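Local coordinates for protein iron transport multicopper oxidase FET3 (Saccharomyces cerevisiae, PDB 1ZPU) that oxidises ferrous to ferric iron with four copper ions and dioxygen, feeding high-affinity iron uptake by the yeast permease FTR1, and also oxidises cuprous copper, at residues S58-M72 with S87-V99. Residues are numbered along the deposited sequence; the frame is centred on the assembly and turned at random.
With CU1 (copper (I) ion), chain B; CU1 (copper (I) ion), chain C; NAG (2-acetamido-2-deoxy-beta-D-glucopyranose), chain D; NAG (2-acetamido-2-deoxy-beta-D-glucopyranose), chain K.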
loop_
_atom_site.group_PDB
_atom_site.type_symbol
_atom_site.label_atom_id
_atom_site.label_comp_id
_atom_site.label_asym_id
_atom_site.label_seq_id
_atom_site.Cartn_x
_atom_site.Cartn_y
_atom_site.Cartn_z
ATOM N N SER A 58 -6.974 -11.740 -6.072
ATOM C CA SER A 58 -7.247 -11.545 -4.661
ATOM C C SER A 58 -7.651 -10.105 -4.533
ATOM O O SER A 58 -7.501 -9.348 -5.490
ATOM C CB SER A 58 -6.000 -11.795 -3.839
ATOM O OG SER A 58 -4.912 -11.090 -4.393
ATOM N N MET A 59 -8.167 -9.724 -3.365
ATOM C CA MET A 59 -8.492 -8.328 -3.090
ATOM C C MET A 59 -8.141 -8.023 -1.666
ATOM O O MET A 59 -8.544 -8.747 -0.756
ATOM C CB MET A 59 -9.978 -8.054 -3.316
ATOM C CG MET A 59 -10.371 -6.583 -3.232
ATOM S SD MET A 59 -11.804 -6.201 -4.268
ATOM C CE MET A 59 -13.019 -7.249 -3.497
ATOM N N HIS A 60 -7.382 -6.948 -1.486
ATOM C CA HIS A 60 -6.949 -6.505 -0.178
ATOM C C HIS A 60 -7.542 -5.138 0.091
ATOM O O HIS A 60 -7.566 -4.296 -0.792
ATOM C CB HIS A 60 -5.431 -6.421 -0.148
ATOM C CG HIS A 60 -4.888 -5.647 1.016
ATOM N ND1 HIS A 60 -5.249 -5.910 2.319
ATOM C CD2 HIS A 60 -3.990 -4.640 1.074
ATOM C CE1 HIS A 60 -4.615 -5.084 3.127
ATOM N NE2 HIS A 60 -3.840 -4.309 2.398
ATOM N N PHE A 61 -8.012 -4.917 1.312
ATOM C CA PHE A 61 -8.586 -3.637 1.698
ATOM C C PHE A 61 -7.607 -2.865 2.569
ATOM O O PHE A 61 -7.479 -3.114 3.766
ATOM C CB PHE A 61 -9.948 -3.854 2.338
ATOM C CG PHE A 61 -10.832 -4.723 1.510
ATOM C CD1 PHE A 61 -10.771 -6.125 1.633
ATOM C CD2 PHE A 61 -11.667 -4.164 0.549
ATOM C CE1 PHE A 61 -11.550 -6.939 0.836
ATOM C CE2 PHE A 61 -12.453 -4.982 -0.258
ATOM C CZ PHE A 61 -12.397 -6.367 -0.112
ATOM N N HIS A 62 -6.906 -1.939 1.925
ATOM C CA HIS A 62 -5.717 -1.309 2.470
ATOM C C HIS A 62 -6.034 -0.440 3.660
ATOM O O HIS A 62 -6.745 0.562 3.538
ATOM C CB HIS A 62 -5.050 -0.451 1.400
ATOM C CG HIS A 62 -3.733 0.111 1.825
ATOM N ND1 HIS A 62 -2.549 -0.234 1.214
ATOM C CD2 HIS A 62 -3.412 0.983 2.812
ATOM C CE1 HIS A 62 -1.556 0.405 1.804
ATOM N NE2 HIS A 62 -2.050 1.144 2.780
ATOM N N GLY A 63 -5.477 -0.806 4.809
ATOM C CA GLY A 63 -5.556 0.048 5.988
ATOM C C GLY A 63 -6.514 -0.487 7.024
ATOM O O GLY A 63 -6.399 -0.169 8.204
ATOM N N LEU A 64 -7.457 -1.306 6.581
ATOM C CA LEU A 64 -8.438 -1.906 7.458
ATOM C C LEU A 64 -7.762 -2.919 8.376
ATOM O O LEU A 64 -6.921 -3.699 7.940
ATOM C CB LEU A 64 -9.530 -2.541 6.608
ATOM C CG LEU A 64 -10.727 -1.671 6.187
ATOM C CD1 LEU A 64 -10.387 -0.279 5.680
ATOM C CD2 LEU A 64 -11.582 -2.407 5.178
ATOM N N PHE A 65 -8.109 -2.885 9.656
ATOM C CA PHE A 65 -7.380 -3.661 10.661
ATOM C C PHE A 65 -7.764 -5.133 10.697
ATOM O O PHE A 65 -7.031 -5.955 11.246
ATOM C CB PHE A 65 -7.544 -3.040 12.050
ATOM C CG PHE A 65 -6.912 -1.671 12.190
ATOM C CD1 PHE A 65 -5.778 -1.324 11.451
ATOM C CD2 PHE A 65 -7.440 -0.740 13.074
ATOM C CE1 PHE A 65 -5.204 -0.072 11.575
ATOM C CE2 PHE A 65 -6.864 0.510 13.204
ATOM C CZ PHE A 65 -5.744 0.842 12.461
ATOM N N GLN A 66 -8.922 -5.454 10.120
ATOM C CA GLN A 66 -9.425 -6.824 10.034
ATOM C C GLN A 66 -9.366 -7.544 11.387
ATOM O O GLN A 66 -9.080 -8.738 11.464
ATOM C CB GLN A 66 -8.685 -7.605 8.928
ATOM C CG GLN A 66 -8.761 -6.990 7.504
ATOM C CD GLN A 66 -10.185 -6.931 6.924
ATOM O OE1 GLN A 66 -11.129 -7.540 7.455
ATOM N NE2 GLN A 66 -10.338 -6.200 5.825
ATOM N N ASN A 67 -9.653 -6.793 12.448
ATOM C CA ASN A 67 -9.580 -7.272 13.829
ATOM C C ASN A 67 -10.532 -8.434 14.036
ATOM O O ASN A 67 -11.739 -8.265 13.939
ATOM C CB ASN A 67 -9.922 -6.123 14.783
ATOM C CG ASN A 67 -9.347 -6.308 16.170
ATOM O OD1 ASN A 67 -9.322 -7.413 16.706
ATOM N ND2 ASN A 67 -8.907 -5.207 16.772
ATOM N N GLY A 68 -9.983 -9.617 14.292
ATOM C CA GLY A 68 -10.793 -10.817 14.497
ATOM C C GLY A 68 -11.168 -11.565 13.228
ATOM O O GLY A 68 -11.754 -12.646 13.298
ATOM N N THR A 69 -10.824 -11.004 12.070
ATOM C CA THR A 69 -11.155 -11.603 10.781
ATOM C C THR A 69 -9.972 -11.558 9.807
ATOM O O THR A 69 -10.122 -11.124 8.663
ATOM C CB THR A 69 -12.361 -10.891 10.122
ATOM O OG1 THR A 69 -12.121 -9.477 10.070
ATOM C CG2 THR A 69 -13.652 -11.163 10.877
ATOM N N ALA A 70 -8.800 -12.011 10.263
ATOM C CA ALA A 70 -7.563 -12.062 9.444
ATOM C C ALA A 70 -7.750 -12.727 8.079
ATOM O O ALA A 70 -7.149 -12.330 7.092
ATOM C CB ALA A 70 -6.445 -12.764 10.207
ATOM N N SER A 71 -8.586 -13.749 8.040
ATOM C CA SER A 71 -8.949 -14.445 6.816
ATOM C C SER A 71 -9.378 -13.504 5.678
ATOM O O SER A 71 -9.365 -13.878 4.508
ATOM C CB SER A 71 -10.080 -15.429 7.151
ATOM O OG SER A 71 -10.875 -15.703 6.021
ATOM N N MET A 72 -9.765 -12.285 6.025
ATOM C CA MET A 72 -10.376 -11.384 5.051
ATOM C C MET A 72 -9.411 -10.321 4.530
ATOM O O MET A 72 -9.810 -9.455 3.751
ATOM C CB MET A 72 -11.624 -10.699 5.629
ATOM C CG MET A 72 -12.711 -11.634 6.142
ATOM S SD MET A 72 -13.407 -12.668 4.847
ATOM C CE MET A 72 -14.395 -13.818 5.816
ATOM N N SER A 87 -13.612 -19.311 -9.845
ATOM C CA SER A 87 -13.952 -19.346 -8.424
ATOM C C SER A 87 -14.437 -18.002 -7.873
ATOM O O SER A 87 -14.173 -16.942 -8.442
ATOM C CB SER A 87 -12.784 -19.894 -7.604
ATOM O OG SER A 87 -12.577 -21.279 -7.881
ATOM N N THR A 88 -15.170 -18.072 -6.766
ATOM C CA THR A 88 -15.761 -16.906 -6.126
ATOM C C THR A 88 -15.380 -16.892 -4.654
ATOM O O THR A 88 -15.748 -17.795 -3.912
ATOM C CB THR A 88 -17.315 -16.944 -6.197
ATOM O OG1 THR A 88 -17.751 -17.014 -7.560
ATOM C CG2 THR A 88 -17.929 -15.710 -5.523
ATOM N N MET A 89 -14.657 -15.865 -4.227
ATOM C CA MET A 89 -14.382 -15.701 -2.810
ATOM C C MET A 89 -15.287 -14.630 -2.195
ATOM O O MET A 89 -15.528 -13.583 -2.800
ATOM C CB MET A 89 -12.892 -15.437 -2.566
ATOM C CG MET A 89 -12.555 -14.832 -1.202
ATOM S SD MET A 89 -10.973 -15.301 -0.458
ATOM C CE MET A 89 -9.925 -15.526 -1.871
ATOM N N LEU A 90 -15.815 -14.925 -1.011
ATOM C CA LEU A 90 -16.615 -13.969 -0.277
ATOM C C LEU A 90 -15.764 -13.289 0.777
ATOM O O LEU A 90 -15.230 -13.939 1.673
ATOM C CB LEU A 90 -17.836 -14.641 0.349
ATOM C CG LEU A 90 -18.676 -13.802 1.319
ATOM C CD1 LEU A 90 -19.275 -12.545 0.665
ATOM C CD2 LEU A 90 -19.753 -14.658 1.926
ATOM N N TYR A 91 -15.626 -11.976 0.642
ATOM C CA TYR A 91 -14.966 -11.148 1.640
ATOM C C TYR A 91 -16.051 -10.569 2.544
ATOM O O TYR A 91 -16.869 -9.770 2.103
ATOM C CB TYR A 91 -14.133 -10.047 0.959
ATOM C CG TYR A 91 -12.893 -10.570 0.251
ATOM C CD1 TYR A 91 -12.897 -10.826 -1.119
ATOM C CD2 TYR A 91 -11.718 -10.822 0.958
ATOM C CE1 TYR A 91 -11.756 -11.322 -1.775
ATOM C CE2 TYR A 91 -10.568 -11.311 0.317
ATOM C CZ TYR A 91 -10.594 -11.562 -1.050
ATOM O OH TYR A 91 -9.455 -12.047 -1.676
ATOM N N ASN A 92 -16.058 -10.991 3.803
ATOM C CA ASN A 92 -17.139 -10.690 4.722
ATOM C C ASN A 92 -16.543 -10.173 6.010
ATOM O O ASN A 92 -15.982 -10.936 6.786
ATOM C CB ASN A 92 -17.935 -11.967 4.971
ATOM C CG ASN A 92 -19.234 -11.737 5.719
ATOM O OD1 ASN A 92 -19.447 -10.685 6.339
ATOM N ND2 ASN A 92 -20.123 -12.735 5.645
ATOM N N PHE A 93 -16.650 -8.868 6.226
ATOM C CA PHE A 93 -15.999 -8.223 7.363
ATOM C C PHE A 93 -16.741 -6.983 7.822
ATOM O O PHE A 93 -17.475 -6.369 7.056
ATOM C CB PHE A 93 -14.540 -7.883 7.040
ATOM C CG PHE A 93 -14.369 -6.907 5.907
ATOM C CD1 PHE A 93 -14.246 -5.545 6.152
ATOM C CD2 PHE A 93 -14.303 -7.346 4.595
ATOM C CE1 PHE A 93 -14.073 -4.632 5.102
ATOM C CE2 PHE A 93 -14.134 -6.437 3.544
ATOM C CZ PHE A 93 -14.018 -5.081 3.798
ATOM N N THR A 94 -16.540 -6.624 9.084
ATOM C CA THR A 94 -17.107 -5.403 9.642
ATOM C C THR A 94 -16.022 -4.349 9.694
ATOM O O THR A 94 -14.850 -4.633 9.425
ATOM C CB THR A 94 -17.636 -5.612 11.050
ATOM O OG1 THR A 94 -17.495 -6.988 11.404
ATOM C CG2 THR A 94 -19.092 -5.222 11.131
ATOM N N VAL A 95 -16.414 -3.132 10.040
ATOM C CA VAL A 95 -15.493 -2.009 10.023
ATOM C C VAL A 95 -15.608 -1.232 11.351
ATOM O O VAL A 95 -16.032 -0.078 11.405
ATOM C CB VAL A 95 -15.718 -1.215 8.715
ATOM C CG1 VAL A 95 -15.865 0.262 8.948
ATOM C CG2 VAL A 95 -14.596 -1.528 7.737
ATOM N N ASP A 96 -15.235 -1.907 12.436
ATOM C CA ASP A 96 -15.429 -1.366 13.774
ATOM C C ASP A 96 -14.265 -0.515 14.267
ATOM O O ASP A 96 -14.420 0.246 15.222
ATOM C CB ASP A 96 -15.716 -2.492 14.754
ATOM C CG ASP A 96 -17.090 -3.108 14.537
ATOM O OD1 ASP A 96 -18.109 -2.507 14.977
ATOM O OD2 ASP A 96 -17.142 -4.201 13.928
ATOM N N TYR A 97 -13.112 -0.628 13.613
ATOM C CA TYR A 97 -11.891 -0.036 14.150
ATOM C C TYR A 97 -11.234 0.969 13.217
ATOM O O TYR A 97 -10.178 1.522 13.540
ATOM C CB TYR A 97 -10.911 -1.140 14.549
ATOM C CG TYR A 97 -11.474 -2.106 15.573
ATOM C CD1 TYR A 97 -12.078 -3.298 15.173
ATOM C CD2 TYR A 97 -11.405 -1.827 16.947
ATOM C CE1 TYR A 97 -12.601 -4.196 16.117
ATOM C CE2 TYR A 97 -11.920 -2.721 17.901
ATOM C CZ TYR A 97 -12.516 -3.901 17.475
ATOM O OH TYR A 97 -13.023 -4.783 18.389
ATOM N N ASN A 98 -11.863 1.212 12.068
ATOM C CA ASN A 98 -11.343 2.182 11.096
ATOM C C ASN A 98 -12.323 3.283 10.715
ATOM O O ASN A 98 -13.524 3.053 10.587
ATOM C CB ASN A 98 -10.838 1.478 9.838
ATOM C CG ASN A 98 -9.660 0.597 10.118
ATOM O OD1 ASN A 98 -9.813 -0.596 10.380
ATOM N ND2 ASN A 98 -8.479 1.183 10.113
ATOM N N VAL A 99 -11.785 4.479 10.533
ATOM C CA VAL A 99 -12.538 5.611 10.037
ATOM C C VAL A 99 -11.675 6.341 9.014
ATOM O O VAL A 99 -10.450 6.375 9.141
ATOM C CB VAL A 99 -12.945 6.536 11.200
ATOM C CG1 VAL A 99 -13.066 7.998 10.757
ATOM C CG2 VAL A 99 -14.245 6.077 11.765
HETATM CU CU CU1 B . -2.653 -3.020 3.512
HETATM CU CU CU1 C . -2.214 -1.489 -0.237
HETATM C C1 NAG D . -8.634 -5.392 18.180
HETATM C C2 NAG D . -7.999 -4.021 18.411
HETATM C C3 NAG D . -7.668 -3.776 19.881
HETATM C C4 NAG D . -8.885 -4.071 20.768
HETATM C C5 NAG D . -9.492 -5.434 20.386
HETATM C C6 NAG D . -10.758 -5.741 21.175
HETATM C C7 NAG D . -6.807 -2.924 16.587
HETATM C C8 NAG D . -5.603 -2.950 15.692
HETATM N N2 NAG D . -6.821 -3.827 17.582
HETATM O O3 NAG D . -7.291 -2.427 20.024
HETATM O O4 NAG D . -8.559 -3.977 22.151
HETATM O O5 NAG D . -9.794 -5.475 18.994
HETATM O O6 NAG D . -11.735 -4.770 20.873
HETATM O O7 NAG D . -7.713 -2.102 16.379
HETATM C C1 NAG K . -20.976 -12.916 6.791
HETATM C C2 NAG K . -21.721 -14.254 6.745
HETATM C C3 NAG K . -22.791 -14.263 7.827
HETATM C C4 NAG K . -22.135 -14.016 9.179
HETATM C C5 NAG K . -21.104 -12.881 9.168
HETATM C C6 NAG K . -20.212 -12.963 10.408
HETATM C C7 NAG K . -23.194 -14.224 4.693
HETATM C C8 NAG K . -24.620 -14.366 5.174
HETATM N N2 NAG K . -22.206 -14.708 5.440
HETATM O O3 NAG K . -23.420 -15.532 7.864
HETATM O O4 NAG K . -23.147 -13.754 10.125
HETATM O O5 NAG K . -20.270 -12.907 8.016
HETATM O O6 NAG K . -19.935 -14.314 10.722
HETATM O O7 NAG K . -22.962 -13.705 3.607
#
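F61 turns an edge to the face of Y91, a T-shaped pair with ring planes at 72°, and F93 closes the aromatic cluster by laying its CE2 over one face of F61, 3.8 Å from F61 CE1. The phenol of Y91 reaches past F61 to the backbone of the other segment, where M59 N donates to Y91 OH (3.1 Å); the same hydroxyl also bonds Q80. With an alanine in place of Y91, M59 N would probably lose its acceptor and the edge of F61 the ring it leans on. F93 is wedged from further sides: L64 brings CD2 against its CE1, and the amide of Q66 stands steeply over one face, NE2 above the ring centre. M72, bent at chi2 (-63°), swings its sulfur to the strand backbone, where N92 N makes a weak but straight bond to M72 SD.

The aromatic cluster lies in the interior of the first plastocyanin-like domain, a cupredoxin beta-sandwich: strand 88-94 edges one sheet, strand 60-62 the other, and F120 of strand 117-123 packs against both F61 and F93. While F61 points into the sandwich, the side chains of H60 and H62, on the flanking positions, reach copper instead: H60 NE2 binds the type 2 ion with H395, and H62 ND1 a type 3 ion with H105 and H464.

Beyond the cluster, N98 meets the loop that follows H62: its OD1 accepts from F65 N at 2.9 Å, the donor tilted 27° from the carbonyl plane, while ND2 sits over the centre of the F65 ring. At the surface N67, which carries a glycan, lies over one face of the Y97 ring with its CB 3.6 Å from Y97 CE1, and Y97 OH hydrogen-bonds O6 of the attached sugar.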